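Local structure of KLLA0E08119p (Kluyveromyces lactis, 3VA7) at residues L114-D122 with F131-R140; N233-M241 with A251-Q260. The protein probably carboxylates urea with ATP, bicarbonate and a biotin cofactor, this chain being the urea carboxylase part of a longer bifunctional enzyme. All coordinates share one frame; numbering follows the deposited sequence.

How the interactions relate
The two interactions illustrate how one enzyme portion is assembled from different kinds of secondary structure. Interaction 1 comes first along the chain and closes before interaction 2 opens; both belong to the biotin carboxylation region. In interaction 1, helix 118-125, which packs on a five-stranded parallel sheet, meets helix 136-143, whereas interaction 2 is the beta hairpin of strands 235-244 and 249-261 in a separate antiparallel sheet. Their centres lie 23 Å apart and their nearest atoms about 8 Å, so they do not touch. Each is buried, and each helps to build a different part of the biotin carboxylase portion, well away from the biotin and urea seen in the carboxyltransferase region.

Interaction 1 (L114-D122 with F131-R140); sequences LSENADFSD and FVGPSGDAIR. With GOL (glycerol), chain F.
A118 and G136, with their CA atoms 4.0 Å apart, mark where the helical segments 118-122 and 136-140 pass nearly antiparallel, at 171°, their axes approaching to 8.3 Å. The small residues permit this closeness, and larger side chains fill in around them. S121 works in two ways. Its CB sits over the face of the F131 ring, 3.9 Å from the centroid, in a CH-pi contact, while OG, held anti to its own backbone N (chi1 178°), hydrogen-bonds P134 O at 3.2 Å. The same F131 ring receives S115 O at its edge, 3.5 Å from CZ, and its CE1 corner rests against CD1 of F120. F120 also packs on I92, I95 and I96 of helix 92-101. I139 fills the middle: its CB lies against the A118 methyl, its CD1 meets CB of S121, and its CG2 abuts the carbonyl of E116. On the exposed side, R140 lays one face of its guanidinium on A118 CB and turns its edge to D122, the two flat groups being only 22° apart. OD2 of D122 accepts from NH2, with a weaker bond from NH1, and D119 adds a longer salt bridge, OD2 to NH2 at 3.5 Å. One arginine thereby ties two carboxylates of the opposing helix. Both helix starts are capped from within: N117 OD1 accepts from F120 N at 2.9 Å and S135 OG from A138 N at 3.0 Å. A glycerol, probably from the crystallisation liquor, lies by F131 and P134. Helix 118-125 links the parallel neighbours 106-108 and 130-131, the beta-alpha-beta crossover expected of the parallel-sheet N-terminal domain of biotin carboxylases.

Interaction 2 (N233-M241 with A251-Q260); sequences NARHVEIQM and AIGERDCSLQ
A251, near the start of strand 249-261 in an antiparallel beta hairpin within the ATP-grasp part of the biotin carboxylase region, sets its CB against CG2 of I239. I252 and G253 then both face Q240, a beta bulge: I252 N donates to Q240 O at 2.7 Å, and G253 O accepts from Q240 N. E254 returns to single pairing. Its CG lies 3.8 Å from CG1 of V237 and its CB touches CD1 of I239, while its carboxylate turns off to R280 of helix 277-293. At R255 the backbone N and O both bond E238, and the side chain bridges two residues of the partner strand. Its NE gives a bond of 3.1 Å to the anti lone pair of E238 OE2, the carboxylate standing 86° to the guanidinium plane, and NH1 and NH2 together grip Q240 OE1, NH1 at 2.9 Å. Both partners meet the guanidinium edge, and T329 also holds NH1. D256, on the other face, takes both NE and NH2 of R235, side-on, on the one oxygen OD2, NH2 at 2.9 Å; NH2 has a further partner in P273 O. C257 N donates to H236 O at 2.8 Å, and its CB packs obliquely on the H236 imidazole. That ring donates in its own plane from NE2 to E238 OE1 at 3.0 Å, meeting it from above the carboxylate plane; the E238 carboxylate can straddle histidine and arginine because CG is folded between backbone N and carbonyl carbon (chi1 67°). S258 N bonds D256 OD1 in an Asx turn, and its OG accepts weakly from H236 N. Last comes Q260, whose amide stands 80° to the imidazole, NE2 donating to C257 O at 2.8 Å.

Interaction 1 (L114-D122 with F131-R140)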
loop_
_atom_site.group_PDB
_atom_site.type_symbol
_atom_site.label_atom_id
_atom_site.label_comp_id
_atom_site.label_asym_id
_atom_site.label_seq_id
_atom_site.Cartn_x
_atom_site.Cartn_y
_atom_site.Cartn_z
ATOM N N LEU A 114 0.929 -35.541 -2.571
ATOM C CA LEU A 114 1.250 -36.932 -2.812
ATOM C C LEU A 114 1.079 -37.788 -1.543
ATOM O O LEU A 114 1.490 -38.950 -1.470
ATOM C CB LEU A 114 2.649 -37.043 -3.424
ATOM C CG LEU A 114 2.771 -36.311 -4.778
ATOM C CD1 LEU A 114 4.167 -36.437 -5.351
ATOM C CD2 LEU A 114 1.699 -36.765 -5.831
ATOM N N SER A 115 0.440 -37.196 -0.547
ATOM C CA SER A 115 0.408 -37.726 0.793
ATOM C C SER A 115 -0.200 -39.134 0.885
ATOM O O SER A 115 0.424 -40.038 1.391
ATOM C CB SER A 115 -0.390 -36.765 1.636
ATOM O OG SER A 115 -0.142 -37.085 2.958
ATOM N N GLU A 116 -1.421 -39.287 0.381
ATOM C CA GLU A 116 -2.131 -40.551 0.301
ATOM C C GLU A 116 -2.159 -41.172 -1.092
ATOM O O GLU A 116 -3.121 -41.836 -1.457
ATOM C CB GLU A 116 -3.557 -40.288 0.672
ATOM C CG GLU A 116 -3.688 -39.938 2.102
ATOM C CD GLU A 116 -5.101 -39.702 2.442
ATOM O OE1 GLU A 116 -5.620 -38.678 1.930
ATOM O OE2 GLU A 116 -5.670 -40.541 3.182
ATOM N N ASN A 117 -1.094 -40.943 -1.850
ATOM C CA ASN A 117 -0.901 -41.470 -3.186
ATOM C C ASN A 117 0.066 -42.648 -3.172
ATOM O O ASN A 117 1.266 -42.489 -2.964
ATOM C CB ASN A 117 -0.387 -40.340 -4.068
ATOM C CG ASN A 117 -0.099 -40.764 -5.478
ATOM O OD1 ASN A 117 0.475 -41.838 -5.764
ATOM N ND2 ASN A 117 -0.444 -39.891 -6.380
ATOM N N ALA A 118 -0.467 -43.832 -3.429
ATOM C CA ALA A 118 0.279 -45.067 -3.253
ATOM C C ALA A 118 1.277 -45.358 -4.361
ATOM O O ALA A 118 2.271 -46.072 -4.111
ATOM C CB ALA A 118 -0.685 -46.248 -3.094
ATOM N N ASP A 119 1.030 -44.867 -5.581
ATOM C CA ASP A 119 2.068 -45.020 -6.615
ATOM C C ASP A 119 3.320 -44.332 -6.084
ATOM O O ASP A 119 4.431 -44.917 -6.058
ATOM C CB ASP A 119 1.664 -44.398 -7.967
ATOM C CG ASP A 119 0.468 -45.123 -8.649
ATOM O OD1 ASP A 119 -0.275 -44.428 -9.382
ATOM O OD2 ASP A 119 0.286 -46.357 -8.447
ATOM N N PHE A 120 3.111 -43.093 -5.609
ATOM C CA PHE A 120 4.173 -42.330 -4.976
ATOM C C PHE A 120 4.831 -43.065 -3.811
ATOM O O PHE A 120 6.045 -43.198 -3.780
ATOM C CB PHE A 120 3.699 -40.939 -4.556
ATOM C CG PHE A 120 4.786 -40.101 -3.948
ATOM C CD1 PHE A 120 4.683 -39.646 -2.642
ATOM C CD2 PHE A 120 5.938 -39.793 -4.680
ATOM C CE1 PHE A 120 5.686 -38.867 -2.101
ATOM C CE2 PHE A 120 6.955 -39.006 -4.133
ATOM C CZ PHE A 120 6.828 -38.547 -2.853
ATOM N N SER A 121 4.059 -43.583 -2.869
ATOM C CA SER A 121 4.728 -44.323 -1.797
ATOM C C SER A 121 5.622 -45.436 -2.371
ATOM O O SER A 121 6.765 -45.598 -1.937
ATOM C CB SER A 121 3.759 -44.859 -0.768
ATOM O OG SER A 121 4.479 -45.598 0.183
ATOM N N ASP A 122 5.090 -46.145 -3.377
ATOM C CA ASP A 122 5.778 -47.237 -4.080
ATOM C C ASP A 122 7.016 -46.779 -4.903
ATOM O O ASP A 122 8.066 -47.441 -4.830
ATOM C CB ASP A 122 4.788 -48.043 -4.974
ATOM C CG ASP A 122 3.802 -48.945 -4.171
ATOM O OD1 ASP A 122 4.149 -49.515 -3.106
ATOM O OD2 ASP A 122 2.656 -49.103 -4.638
ATOM N N PHE A 131 9.914 -43.138 2.111
ATOM C CA PHE A 131 8.614 -42.433 2.316
ATOM C C PHE A 131 8.178 -42.439 3.775
ATOM O O PHE A 131 7.888 -43.500 4.306
ATOM C CB PHE A 131 7.551 -43.211 1.555
ATOM C CG PHE A 131 6.158 -42.670 1.704
ATOM C CD1 PHE A 131 5.766 -41.523 1.020
ATOM C CD2 PHE A 131 5.209 -43.350 2.479
ATOM C CE1 PHE A 131 4.441 -41.019 1.122
ATOM C CE2 PHE A 131 3.883 -42.878 2.576
ATOM C CZ PHE A 131 3.496 -41.707 1.899
ATOM N N VAL A 132 8.129 -41.271 4.421
ATOM C CA VAL A 132 7.733 -41.213 5.832
ATOM C C VAL A 132 6.224 -41.257 5.834
ATOM O O VAL A 132 5.582 -40.241 5.748
ATOM C CB VAL A 132 8.234 -39.938 6.516
ATOM C CG1 VAL A 132 7.910 -39.954 7.973
ATOM C CG2 VAL A 132 9.703 -39.832 6.317
ATOM N N GLY A 133 5.670 -42.456 5.849
ATOM C CA GLY A 133 4.243 -42.657 5.727
ATOM C C GLY A 133 4.014 -44.142 5.600
ATOM O O GLY A 133 4.996 -44.911 5.580
ATOM N N PRO A 134 2.732 -44.559 5.491
ATOM C CA PRO A 134 2.441 -45.989 5.330
ATOM C C PRO A 134 2.707 -46.515 3.910
ATOM O O PRO A 134 2.890 -45.720 2.950
ATOM C CB PRO A 134 0.975 -46.074 5.705
ATOM C CG PRO A 134 0.431 -44.741 5.302
ATOM C CD PRO A 134 1.512 -43.746 5.512
ATOM N N SER A 135 2.733 -47.842 3.787
ATOM C CA SER A 135 3.001 -48.550 2.498
ATOM C C SER A 135 1.984 -48.230 1.411
ATOM O O SER A 135 0.829 -47.897 1.713
ATOM C CB SER A 135 2.960 -50.063 2.733
ATOM O OG SER A 135 1.611 -50.502 2.932
ATOM N N GLY A 136 2.385 -48.371 0.153
ATOM C CA GLY A 136 1.469 -48.115 -0.977
ATOM C C GLY A 136 0.208 -48.981 -0.925
ATOM O O GLY A 136 -0.886 -48.587 -1.383
ATOM N N ASP A 137 0.375 -50.150 -0.323
ATOM C CA ASP A 137 -0.677 -51.108 -0.167
ATOM C C ASP A 137 -1.716 -50.680 0.813
ATOM O O ASP A 137 -2.904 -50.624 0.470
ATOM C CB ASP A 137 -0.099 -52.403 0.356
ATOM C CG ASP A 137 -0.485 -53.558 -0.502
ATOM O OD1 ASP A 137 -0.020 -53.547 -1.685
ATOM O OD2 ASP A 137 -1.264 -54.430 -0.009
ATOM N N ALA A 138 -1.269 -50.434 2.042
ATOM C CA ALA A 138 -2.110 -49.856 3.070
ATOM C C ALA A 138 -2.908 -48.640 2.516
ATOM O O ALA A 138 -4.138 -48.566 2.692
ATOM C CB ALA A 138 -1.269 -49.507 4.346
ATOM N N ILE A 139 -2.234 -47.738 1.805
ATOM C CA ILE A 139 -2.920 -46.597 1.158
ATOM C C ILE A 139 -4.006 -47.002 0.116
ATOM O O ILE A 139 -5.119 -46.447 0.131
ATOM C CB ILE A 139 -1.921 -45.592 0.523
ATOM C CG1 ILE A 139 -0.957 -45.004 1.569
ATOM C CG2 ILE A 139 -2.646 -44.471 -0.234
ATOM C CD1 ILE A 139 0.299 -44.484 0.951
ATOM N N ARG A 140 -3.683 -47.964 -0.766
ATOM C CA ARG A 140 -4.682 -48.576 -1.675
ATOM C C ARG A 140 -5.849 -49.211 -0.930
ATOM O O ARG A 140 -7.016 -48.878 -1.186
ATOM C CB ARG A 140 -4.041 -49.609 -2.567
ATOM C CG ARG A 140 -3.706 -49.075 -3.919
ATOM C CD ARG A 140 -2.711 -50.006 -4.539
ATOM N NE ARG A 140 -1.682 -49.244 -5.231
ATOM C CZ ARG A 140 -0.370 -49.398 -5.043
ATOM N NH1 ARG A 140 0.109 -50.320 -4.181
ATOM N NH2 ARG A 140 0.463 -48.624 -5.747
HETATM C C1 GOL F . 1.941 -40.152 7.647
HETATM O O1 GOL F . 1.958 -41.276 8.540
HETATM C C2 GOL F . 2.289 -40.379 6.151
HETATM O O2 GOL F . 3.255 -39.459 5.755
HETATM C C3 GOL F . 1.144 -40.122 5.156
HETATM O O3 GOL F . 1.042 -41.061 4.091
#

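Interaction 2 (N233-M241 with A251-Q260)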
loop_
_atom_site.group_PDB
_atom_site.type_symbol
_atom_site.label_atom_id
_atom_site.label_comp_id
_atom_site.label_asym_id
_atom_site.label_seq_id
_atom_site.Cartn_x
_atom_site.Cartn_y
_atom_site.Cartn_z
ATOM N N ASN A 233 -28.148 -36.356 14.886
ATOM C CA ASN A 233 -27.324 -35.124 14.858
ATOM C C ASN A 233 -25.836 -35.344 15.183
ATOM O O ASN A 233 -25.384 -35.255 16.329
ATOM C CB ASN A 233 -27.945 -33.996 15.698
ATOM C CG ASN A 233 -28.740 -33.002 14.833
ATOM O OD1 ASN A 233 -28.509 -31.774 14.878
ATOM N ND2 ASN A 233 -29.656 -33.540 14.008
ATOM N N ALA A 234 -25.098 -35.597 14.113
ATOM C CA ALA A 234 -23.857 -36.367 14.147
ATOM C C ALA A 234 -22.598 -35.566 14.475
ATOM O O ALA A 234 -22.349 -34.514 13.886
ATOM C CB ALA A 234 -23.681 -37.131 12.769
ATOM N N ARG A 235 -21.795 -36.110 15.388
ATOM C CA ARG A 235 -20.456 -35.586 15.680
ATOM C C ARG A 235 -19.345 -36.297 14.881
ATOM O O ARG A 235 -19.586 -37.320 14.228
ATOM C CB ARG A 235 -20.202 -35.591 17.183
ATOM C CG ARG A 235 -21.018 -34.516 17.869
ATOM C CD ARG A 235 -20.963 -34.645 19.352
ATOM N NE ARG A 235 -19.590 -34.602 19.845
ATOM C CZ ARG A 235 -19.236 -34.868 21.106
ATOM N NH1 ARG A 235 -20.154 -35.200 22.008
ATOM N NH2 ARG A 235 -17.959 -34.810 21.480
ATOM N N HIS A 236 -18.141 -35.723 14.895
ATOM C CA HIS A 236 -16.984 -36.300 14.188
ATOM C C HIS A 236 -15.863 -36.468 15.218
ATOM O O HIS A 236 -15.220 -35.480 15.617
ATOM C CB HIS A 236 -16.599 -35.368 13.052
ATOM C CG HIS A 236 -15.389 -35.774 12.276
ATOM N ND1 HIS A 236 -15.429 -35.979 10.908
ATOM C CD2 HIS A 236 -14.088 -35.922 12.643
ATOM C CE1 HIS A 236 -14.212 -36.274 10.475
ATOM N NE2 HIS A 236 -13.379 -36.244 11.507
ATOM N N VAL A 237 -15.671 -37.695 15.710
ATOM C CA VAL A 237 -14.652 -37.923 16.710
ATOM C C VAL A 237 -13.631 -38.791 16.035
ATOM O O VAL A 237 -13.984 -39.814 15.450
ATOM C CB VAL A 237 -15.183 -38.594 17.951
ATOM C CG1 VAL A 237 -14.086 -38.708 18.977
ATOM C CG2 VAL A 237 -16.353 -37.801 18.534
ATOM N N GLU A 238 -12.371 -38.378 16.046
ATOM C CA GLU A 238 -11.377 -39.161 15.367
ATOM C C GLU A 238 -10.297 -39.541 16.357
ATOM O O GLU A 238 -10.101 -38.863 17.393
ATOM C CB GLU A 238 -10.841 -38.399 14.161
ATOM C CG GLU A 238 -10.022 -37.135 14.523
ATOM C CD GLU A 238 -9.784 -36.218 13.339
ATOM O OE1 GLU A 238 -10.427 -36.373 12.263
ATOM O OE2 GLU A 238 -8.937 -35.318 13.496
ATOM N N ILE A 239 -9.611 -40.638 16.060
ATOM C CA ILE A 239 -8.535 -41.094 16.902
ATOM C C ILE A 239 -7.232 -40.937 16.164
ATOM O O ILE A 239 -7.098 -41.346 15.024
ATOM C CB ILE A 239 -8.731 -42.556 17.356
ATOM C CG1 ILE A 239 -9.991 -42.710 18.217
ATOM C CG2 ILE A 239 -7.484 -43.056 18.172
ATOM C CD1 ILE A 239 -9.722 -42.451 19.699
ATOM N N GLN A 240 -6.268 -40.319 16.808
ATOM C CA GLN A 240 -4.935 -40.216 16.238
ATOM C C GLN A 240 -4.172 -41.446 16.655
ATOM O O GLN A 240 -4.009 -41.710 17.861
ATOM C CB GLN A 240 -4.217 -38.984 16.781
ATOM C CG GLN A 240 -2.757 -38.944 16.463
ATOM C CD GLN A 240 -2.503 -38.596 15.013
ATOM O OE1 GLN A 240 -2.862 -37.510 14.543
ATOM N NE2 GLN A 240 -1.923 -39.526 14.287
ATOM N N MET A 241 -3.677 -42.191 15.673
ATOM C CA MET A 241 -2.994 -43.416 15.977
ATOM C C MET A 241 -1.594 -43.426 15.387
ATOM O O MET A 241 -1.311 -42.767 14.379
ATOM C CB MET A 241 -3.883 -44.601 15.560
ATOM C CG MET A 241 -3.194 -45.858 15.092
ATOM S SD MET A 241 -3.413 -46.041 13.315
ATOM C CE MET A 241 -1.697 -46.416 12.967
ATOM N N ALA A 251 -2.963 -45.704 20.378
ATOM C CA ALA A 251 -3.941 -44.620 20.199
ATOM C C ALA A 251 -3.458 -43.463 21.057
ATOM O O ALA A 251 -3.192 -43.611 22.280
ATOM C CB ALA A 251 -5.320 -45.039 20.549
ATOM N N ILE A 252 -3.270 -42.321 20.412
ATOM C CA ILE A 252 -2.578 -41.230 21.068
ATOM C C ILE A 252 -3.602 -40.307 21.731
ATOM O O ILE A 252 -3.304 -39.738 22.780
ATOM C CB ILE A 252 -1.575 -40.552 20.077
ATOM C CG1 ILE A 252 -0.506 -41.602 19.700
ATOM C CG2 ILE A 252 -0.970 -39.284 20.642
ATOM C CD1 ILE A 252 0.926 -41.092 19.480
ATOM N N GLY A 253 -4.822 -40.262 21.182
ATOM C CA GLY A 253 -5.913 -39.477 21.727
ATOM C C GLY A 253 -7.012 -39.275 20.690
ATOM O O GLY A 253 -6.911 -39.752 19.536
ATOM N N GLU A 254 -8.079 -38.582 21.085
ATOM C CA GLU A 254 -9.174 -38.311 20.164
ATOM C C GLU A 254 -9.423 -36.823 20.043
ATOM O O GLU A 254 -9.148 -36.033 20.967
ATOM C CB GLU A 254 -10.478 -39.014 20.594
ATOM C CG GLU A 254 -11.334 -38.230 21.575
ATOM C CD GLU A 254 -10.713 -38.153 22.959
ATOM O OE1 GLU A 254 -9.617 -38.745 23.193
ATOM O OE2 GLU A 254 -11.337 -37.509 23.830
ATOM N N ARG A 255 -9.961 -36.452 18.895
ATOM C CA ARG A 255 -10.208 -35.071 18.607
ATOM C C ARG A 255 -11.612 -35.049 18.095
ATOM O O ARG A 255 -12.043 -35.974 17.411
ATOM C CB ARG A 255 -9.251 -34.547 17.526
ATOM C CG ARG A 255 -7.800 -34.674 17.909
ATOM C CD ARG A 255 -6.842 -34.153 16.843
ATOM N NE ARG A 255 -6.774 -34.966 15.634
ATOM C CZ ARG A 255 -5.710 -35.672 15.253
ATOM N NH1 ARG A 255 -4.577 -35.678 15.977
ATOM N NH2 ARG A 255 -5.765 -36.373 14.119
ATOM N N ASP A 256 -12.319 -33.976 18.435
ATOM C CA ASP A 256 -13.601 -33.670 17.864
ATOM C C ASP A 256 -13.439 -32.617 16.747
ATOM O O ASP A 256 -12.835 -31.571 16.940
ATOM C CB ASP A 256 -14.465 -33.160 18.979
ATOM C CG ASP A 256 -15.856 -32.941 18.566
ATOM O OD1 ASP A 256 -16.132 -32.117 17.648
ATOM O OD2 ASP A 256 -16.693 -33.605 19.193
ATOM N N CYS A 257 -14.013 -32.903 15.582
ATOM C CA CYS A 257 -13.843 -32.106 14.394
ATOM C C CYS A 257 -15.197 -31.849 13.791
ATOM O O CYS A 257 -15.357 -31.683 12.575
ATOM C CB CYS A 257 -12.928 -32.831 13.407
ATOM S SG CYS A 257 -11.219 -33.143 14.045
ATOM N N SER A 258 -16.182 -31.775 14.670
ATOM C CA SER A 258 -17.567 -31.498 14.279
ATOM C C SER A 258 -17.793 -30.136 13.598
ATOM O O SER A 258 -18.657 -30.040 12.730
ATOM C CB SER A 258 -18.483 -31.655 15.490
ATOM O OG SER A 258 -18.046 -32.720 16.333
ATOM N N LEU A 259 -17.033 -29.089 13.960
ATOM C CA LEU A 259 -17.340 -27.744 13.433
ATOM C C LEU A 259 -16.843 -27.577 12.002
ATOM O O LEU A 259 -15.766 -27.037 11.744
ATOM C CB LEU A 259 -16.834 -26.632 14.383
ATOM C CG LEU A 259 -17.514 -26.559 15.775
ATOM C CD1 LEU A 259 -16.801 -25.638 16.737
ATOM C CD2 LEU A 259 -19.001 -26.175 15.689
ATOM N N GLN A 260 -17.641 -28.094 11.080
ATOM C CA GLN A 260 -17.325 -28.146 9.658
ATOM C C GLN A 260 -18.366 -27.337 8.861
ATOM O O GLN A 260 -19.542 -27.326 9.199
ATOM C CB GLN A 260 -17.393 -29.588 9.181
ATOM C CG GLN A 260 -16.328 -30.528 9.730
ATOM C CD GLN A 260 -16.536 -31.999 9.305
ATOM O OE1 GLN A 260 -16.927 -32.295 8.154
ATOM N NE2 GLN A 260 -16.277 -32.914 10.229
#